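Local coordinates for oxysterol-binding protein homolog 3 (Saccharomyces cerevisiae, PDB 4IC4), which carries lipids, sterols among them, between membranes through the cytosol in a hydrophobic pocket, coupling directional transport to phosphoinositides, at residues R30-P35 / T302-E307; R147-A152 / T165-Q170; T192-E197 / V223-G228. All blocks are in the same frame, centred on the assembly; numbering follows the deposited sequence.

The three contacts are spread over the OSBP-related domain and are all partly buried. Contact 1 ties an N-terminal coil to the end of helix 300-305, mainly through polar side chains and the backbone N-H and C=O groups they meet; its centre lies about 16 Å from that of the chain. Contacts 2 and 3 lie in antiparallel barrel strands, each with its own backbone ladder. Contact 2, the most central (about 12 Å between the same centres), begins at Arg147 of the phosphoinositide site and adds apolar packing. Contact 3, the outermost, has the most exposed residues, and turns and hydroxyls finish its strand ends. Contacts 2 and 3 follow in series inside the long loop that contact 1 closes.

Contact 1 (R30-P35 / T302-E307); sequences RRNDIP and TANLNE
The carbonyl oxygen of Ala303, near the end of helix 300-305, is gripped twice by Arg31. NE donates to Ala303 O at 2.7 Å and NH2 of the same guanidinium adds a longer, more bent bond, both close to the guanidinium plane. The chain of Arg31 leaves through the crowded position (chi1 58°) and then runs extended, so the group arrives side-on. Glu307 CB lies over one guanidinium face, 3.6 Å above its plane, while NH1 forms a salt bridge to Glu331.

Asparagine suits position 304 because its amide both accepts and donates. OD1 receives the backbone N of Asn32 on a lone pair at 2.8 Å, and ND2 reaches Asn32 OD1 almost straight (171°), although from above that carbonyl's plane. Glu307, with CG anti to its backbone N and an extended chain, brings OE1 to the backbone N of Arg31 at 2.9 Å. A water 2.9 Å from Arg30 NH1 also meets Glu307 OE1 and the carbonyl O of Asn304.

Ala303 is small enough for the coil to pass close, its CB meeting Ile34 CG2 at 3.7 Å. The loop mostly gives N-H groups to Ala303 O, Asn304 OD1 and Glu307 OE1, and takes one back from Asn304 ND2. With Arg30 and Arg31 nearby, the Glu307 carboxylate would probably stay ionised, and the Arg31 guanidinium would probably polarise the Ala303 carbonyl it holds.

Contact 2 (R147-A152 / T165-Q170); sequences RPPVFA and TVTPSQ
The tightly packed part of this antiparallel hairpin, strands 150-157 and 160-172, lies at Phe151 and Val166. They form a hydrogen-bonded pair, Phe151 N to Val166 O and Val166 N to Phe151 O both nearly straight at 2.9 Å. On their face of the sheet Pro168 CD packs tightly at the ring edge, 3.6 Å from Phe151 CE2, while Phe151 CB meets Val166 CG1 more loosely. Ile71 and Leu72 of helix 71-76 also touch the ring, so a large aromatic fits this buried place.

Toward Arg147 the ladder loosens. The next rung would pair residues 149 and 168, but both are prolines: Pro168 has no N-H for Pro149 O, and Thr167 OG1 supplies the donor at 2.8 Å, in plane and on a lone pair. The same oxygen touches Val150 CG2. An alanine here would remove OG1 and CG2 and would probably leave Pro149 O without this donor, loosening the pairing at this end.

An exposed cis-Pro148 leads to Arg147, which binds phosphatidylinositol 4-phosphate. Backbone pairing and apolar contacts thus fix the inner part; hydroxyls, of Thr167 on Pro149 O and Ser145 on Pro148 O, hold the approach to Arg147.

Contact 3 (T192-E197 / V223-G228); sequences TGELFE and VHSSKG
This is an antiparallel strand pairing in the beta barrel of the OSBP-related domain: the start of strand 195-199 meets the end of strand 214-225. Glu197 and His224 form the hydrogen-bonded pair, with Glu197 N to His224 O at 2.9 Å and His224 N to Glu197 O at 3.0 Å. Phe196 and Ser225 follow as the non-hydrogen-bonded pair. Beyond them Ser226 N donates to Leu195 O, and its hydroxyl returns the favour: Ser226 OG, in the crowded position (chi1 56°), accepts Leu195 N along an almost straight line (176°). Serine is short enough to place its oxygen here and so carry the ladder one step past the regular strand.

On the side of the sheet that carries Phe196 and Ser225, Ser225 CB lies 3.7 Å from Phe196 CE1, oblique to the ring. Serine suits this buried place because its CB is small and its hydroxyl has two partners: OG donates to Glu194 and accepts Lys227 N, making an ST turn. A type I turn from Ser225 to Gly228 carries the chain off, and Gly228 adopts a positive phi that a side chain would make strained.

Further out, Glu194 is aimed by its extended chain, with CG anti to the backbone N, and a second ST turn holds its N to Thr192 OG1. The Lys227 side chain crosses that of Glu194 at about a right angle, its CG and CE lying against the carboxylate, and its NZ, 4.3 Å from Glu194 OE2, would probably help to keep the acid charged. Pro94 and Val98 of helix 94-104 cover Phe196, while Arg186 holds Glu197 by a salt bridge. The shortest bond of the contact runs from Ser225 OG to the anti lone pair of Glu194 OE1, at 2.5 Å.

Contact 1 (R30-P35 / T302-E307)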
loop_
_atom_site.group_PDB
_atom_site.type_symbol
_atom_site.label_atom_id
_atom_site.label_comp_id
_atom_site.label_asym_id
_atom_site.label_seq_id
_atom_site.Cartn_x
_atom_site.Cartn_y
_atom_site.Cartn_z
ATOM N N ARG A 30 -20.503 -3.075 -1.358
ATOM C CA ARG A 30 -19.262 -3.826 -1.216
ATOM C C ARG A 30 -19.407 -4.866 -0.109
ATOM O O ARG A 30 -20.225 -4.709 0.807
ATOM C CB ARG A 30 -18.098 -2.871 -0.941
ATOM C CG ARG A 30 -17.855 -1.906 -2.101
ATOM C CD ARG A 30 -16.717 -0.931 -1.828
ATOM N NE ARG A 30 -16.614 0.058 -2.896
ATOM C CZ ARG A 30 -16.117 -0.186 -4.103
ATOM N NH1 ARG A 30 -15.659 -1.396 -4.410
ATOM N NH2 ARG A 30 -16.106 0.777 -5.016
ATOM N N ARG A 31 -18.620 -5.931 -0.193
ATOM C CA ARG A 31 -18.714 -7.005 0.790
ATOM C C ARG A 31 -18.316 -6.616 2.209
ATOM O O ARG A 31 -18.906 -7.110 3.167
ATOM C CB ARG A 31 -17.916 -8.231 0.320
ATOM C CG ARG A 31 -16.434 -8.000 0.060
ATOM C CD ARG A 31 -15.820 -9.209 -0.634
ATOM N NE ARG A 31 -14.369 -9.099 -0.719
ATOM C CZ ARG A 31 -13.573 -10.025 -1.245
ATOM N NH1 ARG A 31 -14.087 -11.138 -1.751
ATOM N NH2 ARG A 31 -12.260 -9.852 -1.235
ATOM N N ASN A 32 -17.330 -5.733 2.343
ATOM C CA ASN A 32 -16.876 -5.276 3.658
ATOM C C ASN A 32 -16.547 -6.442 4.581
ATOM O O ASN A 32 -16.672 -6.333 5.803
ATOM C CB ASN A 32 -17.955 -4.409 4.314
ATOM C CG ASN A 32 -18.278 -3.170 3.506
ATOM O OD1 ASN A 32 -17.388 -2.401 3.150
ATOM N ND2 ASN A 32 -19.558 -2.969 3.213
ATOM N N ASP A 33 -16.117 -7.553 3.994
ATOM C CA ASP A 33 -15.811 -8.741 4.775
ATOM C C ASP A 33 -15.139 -9.771 3.877
ATOM O O ASP A 33 -15.190 -9.667 2.646
ATOM C CB ASP A 33 -17.121 -9.298 5.355
ATOM C CG ASP A 33 -16.903 -10.443 6.326
ATOM O OD1 ASP A 33 -15.962 -10.376 7.139
ATOM O OD2 ASP A 33 -17.694 -11.409 6.285
ATOM N N ILE A 34 -14.493 -10.752 4.499
ATOM C CA ILE A 34 -13.827 -11.829 3.776
ATOM C C ILE A 34 -13.974 -13.111 4.573
ATOM O O ILE A 34 -14.254 -13.080 5.776
ATOM C CB ILE A 34 -12.307 -11.597 3.599
ATOM C CG1 ILE A 34 -11.660 -11.303 4.957
ATOM C CG2 ILE A 34 -12.059 -10.509 2.576
ATOM C CD1 ILE A 34 -10.156 -11.483 4.962
ATOM N N PRO A 35 -13.791 -14.260 3.912
ATOM C CA PRO A 35 -13.905 -15.536 4.622
ATOM C C PRO A 35 -12.779 -15.625 5.649
ATOM O O PRO A 35 -11.717 -15.027 5.470
ATOM C CB PRO A 35 -13.744 -16.565 3.507
ATOM C CG PRO A 35 -14.302 -15.854 2.307
ATOM C CD PRO A 35 -13.716 -14.471 2.456
ATOM N N THR A 302 -9.470 -3.142 3.209
ATOM C CA THR A 302 -8.630 -4.246 2.748
ATOM C C THR A 302 -9.498 -5.363 2.178
ATOM O O THR A 302 -9.203 -5.920 1.122
ATOM C CB THR A 302 -7.806 -4.866 3.893
ATOM O OG1 THR A 302 -7.272 -3.831 4.725
ATOM C CG2 THR A 302 -6.659 -5.702 3.322
ATOM N N ALA A 303 -10.567 -5.691 2.897
ATOM C CA ALA A 303 -11.475 -6.752 2.485
ATOM C C ALA A 303 -12.155 -6.475 1.153
ATOM O O ALA A 303 -12.584 -7.402 0.462
ATOM C CB ALA A 303 -12.523 -6.979 3.571
ATOM N N ASN A 304 -12.245 -5.200 0.790
ATOM C CA ASN A 304 -12.888 -4.807 -0.455
ATOM C C ASN A 304 -11.961 -4.733 -1.659
ATOM O O ASN A 304 -12.426 -4.658 -2.794
ATOM C CB ASN A 304 -13.593 -3.461 -0.267
ATOM C CG ASN A 304 -14.831 -3.578 0.594
ATOM O OD1 ASN A 304 -15.478 -4.626 0.611
ATOM N ND2 ASN A 304 -15.180 -2.506 1.296
ATOM N N LEU A 305 -10.657 -4.773 -1.410
ATOM C CA LEU A 305 -9.668 -4.683 -2.480
ATOM C C LEU A 305 -9.787 -5.749 -3.564
ATOM O O LEU A 305 -9.704 -5.447 -4.759
ATOM C CB LEU A 305 -8.255 -4.745 -1.884
ATOM C CG LEU A 305 -7.775 -3.541 -1.069
ATOM C CD1 LEU A 305 -6.520 -3.930 -0.306
ATOM C CD2 LEU A 305 -7.516 -2.351 -1.989
ATOM N N ASN A 306 -9.984 -6.995 -3.149
ATOM C CA ASN A 306 -10.046 -8.098 -4.101
ATOM C C ASN A 306 -11.440 -8.476 -4.569
ATOM O O ASN A 306 -11.623 -9.544 -5.157
ATOM C CB ASN A 306 -9.362 -9.336 -3.508
ATOM C CG ASN A 306 -8.789 -10.256 -4.573
ATOM O OD1 ASN A 306 -8.845 -11.484 -4.450
ATOM N ND2 ASN A 306 -8.220 -9.667 -5.617
ATOM N N GLU A 307 -12.421 -7.613 -4.331
ATOM C CA GLU A 307 -13.779 -7.911 -4.772
ATOM C C GLU A 307 -14.061 -7.386 -6.174
ATOM O O GLU A 307 -13.625 -6.294 -6.548
ATOM C CB GLU A 307 -14.814 -7.313 -3.812
ATOM C CG GLU A 307 -16.257 -7.548 -4.278
ATOM C CD GLU A 307 -17.310 -6.984 -3.338
ATOM O OE1 GLU A 307 -17.062 -5.946 -2.695
ATOM O OE2 GLU A 307 -18.405 -7.579 -3.262
HETATM O O HOH W 1 -15.292 -3.880 -2.996
HETATM O O HOH W 2 -14.290 -3.597 -6.281
HETATM O O HOH W 3 -9.793 -8.099 -0.543
#

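Contact 2 (R147-A152 / T165-Q170)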
loop_
_atom_site.group_PDB
_atom_site.type_symbol
_atom_site.label_atom_id
_atom_site.label_comp_id
_atom_site.label_asym_id
_atom_site.label_seq_id
_atom_site.Cartn_x
_atom_site.Cartn_y
_atom_site.Cartn_z
ATOM N N ARG A 147 13.154 -7.638 -10.920
ATOM C CA ARG A 147 14.416 -7.707 -10.189
ATOM C C ARG A 147 15.201 -6.420 -10.428
ATOM O O ARG A 147 15.832 -6.251 -11.473
ATOM C CB ARG A 147 15.245 -8.909 -10.664
ATOM C CG ARG A 147 14.644 -10.272 -10.332
ATOM C CD ARG A 147 14.855 -10.636 -8.870
ATOM N NE ARG A 147 16.261 -10.894 -8.565
ATOM C CZ ARG A 147 16.914 -12.002 -8.907
ATOM N NH1 ARG A 147 16.292 -12.970 -9.565
ATOM N NH2 ARG A 147 18.198 -12.139 -8.596
ATOM N N PRO A 148 15.149 -5.480 -9.470
ATOM C CA PRO A 148 14.408 -5.567 -8.208
ATOM C C PRO A 148 12.936 -5.236 -8.440
ATOM O O PRO A 148 12.581 -4.665 -9.466
ATOM C CB PRO A 148 15.098 -4.521 -7.347
ATOM C CG PRO A 148 15.382 -3.449 -8.343
ATOM C CD PRO A 148 15.920 -4.224 -9.531
ATOM N N PRO A 149 12.064 -5.592 -7.487
ATOM C CA PRO A 149 10.642 -5.290 -7.669
ATOM C C PRO A 149 10.369 -3.793 -7.629
ATOM O O PRO A 149 10.826 -3.092 -6.726
ATOM C CB PRO A 149 9.985 -6.018 -6.506
ATOM C CG PRO A 149 11.028 -5.912 -5.431
ATOM C CD PRO A 149 12.295 -6.254 -6.191
ATOM N N VAL A 150 9.633 -3.305 -8.620
ATOM C CA VAL A 150 9.277 -1.896 -8.681
ATOM C C VAL A 150 7.805 -1.818 -9.048
ATOM O O VAL A 150 7.361 -2.439 -10.015
ATOM C CB VAL A 150 10.100 -1.126 -9.742
ATOM C CG1 VAL A 150 9.667 0.334 -9.775
ATOM C CG2 VAL A 150 11.584 -1.215 -9.416
ATOM N N PHE A 151 7.053 -1.061 -8.258
ATOM C CA PHE A 151 5.624 -0.895 -8.481
ATOM C C PHE A 151 5.313 0.574 -8.739
ATOM O O PHE A 151 5.803 1.460 -8.028
ATOM C CB PHE A 151 4.858 -1.393 -7.254
ATOM C CG PHE A 151 5.242 -2.778 -6.826
ATOM C CD1 PHE A 151 4.800 -3.890 -7.537
ATOM C CD2 PHE A 151 6.068 -2.974 -5.724
ATOM C CE1 PHE A 151 5.175 -5.182 -7.156
ATOM C CE2 PHE A 151 6.450 -4.265 -5.333
ATOM C CZ PHE A 151 6.001 -5.370 -6.053
ATOM N N ALA A 152 4.504 0.834 -9.760
ATOM C CA ALA A 152 4.136 2.202 -10.111
ATOM C C ALA A 152 2.662 2.434 -9.836
ATOM O O ALA A 152 1.826 1.574 -10.132
ATOM C CB ALA A 152 4.450 2.466 -11.580
ATOM N N THR A 165 6.494 5.603 -7.285
ATOM C CA THR A 165 7.302 4.533 -7.866
ATOM C C THR A 165 7.982 3.978 -6.627
ATOM O O THR A 165 8.780 4.668 -5.985
ATOM C CB THR A 165 8.343 5.071 -8.867
ATOM O OG1 THR A 165 7.665 5.635 -9.999
ATOM C CG2 THR A 165 9.247 3.947 -9.334
ATOM N N VAL A 166 7.678 2.731 -6.288
ATOM C CA VAL A 166 8.213 2.174 -5.060
ATOM C C VAL A 166 8.802 0.773 -5.115
ATOM O O VAL A 166 8.341 -0.098 -5.857
ATOM C CB VAL A 166 7.111 2.201 -3.987
ATOM C CG1 VAL A 166 5.929 1.351 -4.448
ATOM C CG2 VAL A 166 7.634 1.692 -2.671
ATOM N N THR A 167 9.829 0.575 -4.300
ATOM C CA THR A 167 10.499 -0.707 -4.173
ATOM C C THR A 167 10.557 -1.039 -2.692
ATOM O O THR A 167 11.264 -0.370 -1.935
ATOM C CB THR A 167 11.942 -0.661 -4.711
ATOM O OG1 THR A 167 11.916 -0.526 -6.136
ATOM C CG2 THR A 167 12.692 -1.946 -4.345
ATOM N N PRO A 168 9.791 -2.047 -2.249
ATOM C CA PRO A 168 9.819 -2.413 -0.830
ATOM C C PRO A 168 11.183 -3.018 -0.528
ATOM O O PRO A 168 11.777 -3.669 -1.386
ATOM C CB PRO A 168 8.696 -3.441 -0.713
ATOM C CG PRO A 168 7.734 -3.018 -1.797
ATOM C CD PRO A 168 8.667 -2.706 -2.941
ATOM N N SER A 169 11.688 -2.790 0.677
ATOM C CA SER A 169 12.983 -3.342 1.050
ATOM C C SER A 169 12.917 -3.844 2.480
ATOM O O SER A 169 12.069 -3.411 3.262
ATOM C CB SER A 169 14.083 -2.285 0.923
ATOM O OG SER A 169 13.983 -1.317 1.949
ATOM N N GLN A 170 13.820 -4.756 2.814
ATOM C CA GLN A 170 13.860 -5.337 4.145
ATOM C C GLN A 170 15.270 -5.775 4.515
ATOM O O GLN A 170 16.038 -6.225 3.663
ATOM C CB GLN A 170 12.919 -6.537 4.201
ATOM C CG GLN A 170 13.136 -7.510 3.054
ATOM C CD GLN A 170 12.088 -8.600 2.996
ATOM O OE1 GLN A 170 12.066 -9.398 2.061
ATOM N NE2 GLN A 170 11.216 -8.642 3.997
#

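Contact 3 (T192-E197 / V223-G228)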
loop_
_atom_site.group_PDB
_atom_site.type_symbol
_atom_site.label_atom_id
_atom_site.label_comp_id
_atom_site.label_asym_id
_atom_site.label_seq_id
_atom_site.Cartn_x
_atom_site.Cartn_y
_atom_site.Cartn_z
ATOM N N THR A 192 -4.431 24.203 -7.128
ATOM C CA THR A 192 -3.418 25.260 -7.101
ATOM C C THR A 192 -2.062 24.865 -7.672
ATOM O O THR A 192 -1.211 25.722 -7.921
ATOM C CB THR A 192 -3.166 25.702 -5.666
ATOM O OG1 THR A 192 -2.632 24.590 -4.933
ATOM C CG2 THR A 192 -4.459 26.160 -5.008
ATOM N N GLY A 193 -1.846 23.569 -7.847
ATOM C CA GLY A 193 -0.571 23.107 -8.359
ATOM C C GLY A 193 0.443 22.887 -7.248
ATOM O O GLY A 193 1.570 22.470 -7.517
ATOM N N GLU A 194 0.064 23.168 -6.001
ATOM C CA GLU A 194 0.987 22.973 -4.888
ATOM C C GLU A 194 1.378 21.501 -4.823
ATOM O O GLU A 194 0.529 20.618 -4.958
ATOM C CB GLU A 194 0.362 23.405 -3.555
ATOM C CG GLU A 194 1.321 23.272 -2.369
ATOM C CD GLU A 194 0.776 23.841 -1.065
ATOM O OE1 GLU A 194 1.501 23.785 -0.049
ATOM O OE2 GLU A 194 -0.368 24.344 -1.041
ATOM N N LEU A 195 2.665 21.245 -4.620
ATOM C CA LEU A 195 3.168 19.877 -4.556
ATOM C C LEU A 195 3.613 19.499 -3.152
ATOM O O LEU A 195 4.095 20.337 -2.390
ATOM C CB LEU A 195 4.360 19.706 -5.504
ATOM C CG LEU A 195 4.199 20.156 -6.956
ATOM C CD1 LEU A 195 5.508 19.920 -7.703
ATOM C CD2 LEU A 195 3.057 19.396 -7.616
ATOM N N PHE A 196 3.440 18.226 -2.814
ATOM C CA PHE A 196 3.855 17.704 -1.518
ATOM C C PHE A 196 4.616 16.420 -1.803
ATOM O O PHE A 196 4.237 15.651 -2.684
ATOM C CB PHE A 196 2.643 17.396 -0.639
ATOM C CG PHE A 196 1.828 18.604 -0.291
ATOM C CD1 PHE A 196 2.087 19.328 0.870
ATOM C CD2 PHE A 196 0.808 19.024 -1.134
ATOM C CE1 PHE A 196 1.333 20.462 1.184
ATOM C CE2 PHE A 196 0.049 20.156 -0.830
ATOM C CZ PHE A 196 0.313 20.873 0.330
ATOM N N GLU A 197 5.692 16.191 -1.065
ATOM C CA GLU A 197 6.495 14.993 -1.252
ATOM C C GLU A 197 6.931 14.409 0.078
ATOM O O GLU A 197 7.122 15.131 1.060
ATOM C CB GLU A 197 7.738 15.311 -2.090
ATOM C CG GLU A 197 7.456 15.730 -3.519
ATOM C CD GLU A 197 8.705 16.207 -4.237
ATOM O OE1 GLU A 197 9.708 15.463 -4.247
ATOM O OE2 GLU A 197 8.685 17.326 -4.794
ATOM N N VAL A 223 7.371 15.771 5.544
ATOM C CA VAL A 223 6.548 16.023 4.377
ATOM C C VAL A 223 6.937 17.433 3.959
ATOM O O VAL A 223 6.981 18.336 4.794
ATOM C CB VAL A 223 5.049 15.994 4.717
ATOM C CG1 VAL A 223 4.232 16.409 3.500
ATOM C CG2 VAL A 223 4.654 14.601 5.179
ATOM N N HIS A 224 7.227 17.619 2.679
ATOM C CA HIS A 224 7.635 18.927 2.183
ATOM C C HIS A 224 6.709 19.472 1.110
ATOM O O HIS A 224 6.280 18.749 0.213
ATOM C CB HIS A 224 9.063 18.849 1.640
ATOM C CG HIS A 224 10.091 18.565 2.689
ATOM N ND1 HIS A 224 10.474 19.500 3.628
ATOM C CD2 HIS A 224 10.796 17.443 2.966
ATOM C CE1 HIS A 224 11.372 18.965 4.437
ATOM N NE2 HIS A 224 11.584 17.719 4.057
ATOM N N SER A 225 6.407 20.763 1.215
ATOM C CA SER A 225 5.544 21.438 0.262
ATOM C C SER A 225 6.374 22.304 -0.671
ATOM O O SER A 225 7.402 22.854 -0.269
ATOM C CB SER A 225 4.538 22.327 0.992
ATOM O OG SER A 225 3.960 23.256 0.094
ATOM N N SER A 226 5.925 22.428 -1.914
ATOM C CA SER A 226 6.630 23.249 -2.887
ATOM C C SER A 226 6.597 24.718 -2.469
ATOM O O SER A 226 7.321 25.543 -3.027
ATOM C CB SER A 226 6.001 23.088 -4.275
ATOM O OG SER A 226 4.615 23.393 -4.258
ATOM N N LYS A 227 5.763 25.043 -1.484
ATOM C CA LYS A 227 5.664 26.420 -1.014
ATOM C C LYS A 227 6.582 26.705 0.173
ATOM O O LYS A 227 6.562 27.803 0.731
ATOM C CB LYS A 227 4.211 26.760 -0.660
ATOM C CG LYS A 227 3.241 26.512 -1.814
ATOM C CD LYS A 227 2.135 27.556 -1.895
ATOM C CE LYS A 227 1.302 27.607 -0.629
ATOM N NZ LYS A 227 0.198 28.605 -0.741
ATOM N N GLY A 228 7.385 25.715 0.555
ATOM C CA GLY A 228 8.319 25.903 1.653
ATOM C C GLY A 228 7.960 25.260 2.978
ATOM O O GLY A 228 8.842 24.980 3.789
HETATM O O HOH W 4 7.370 19.276 -2.750
#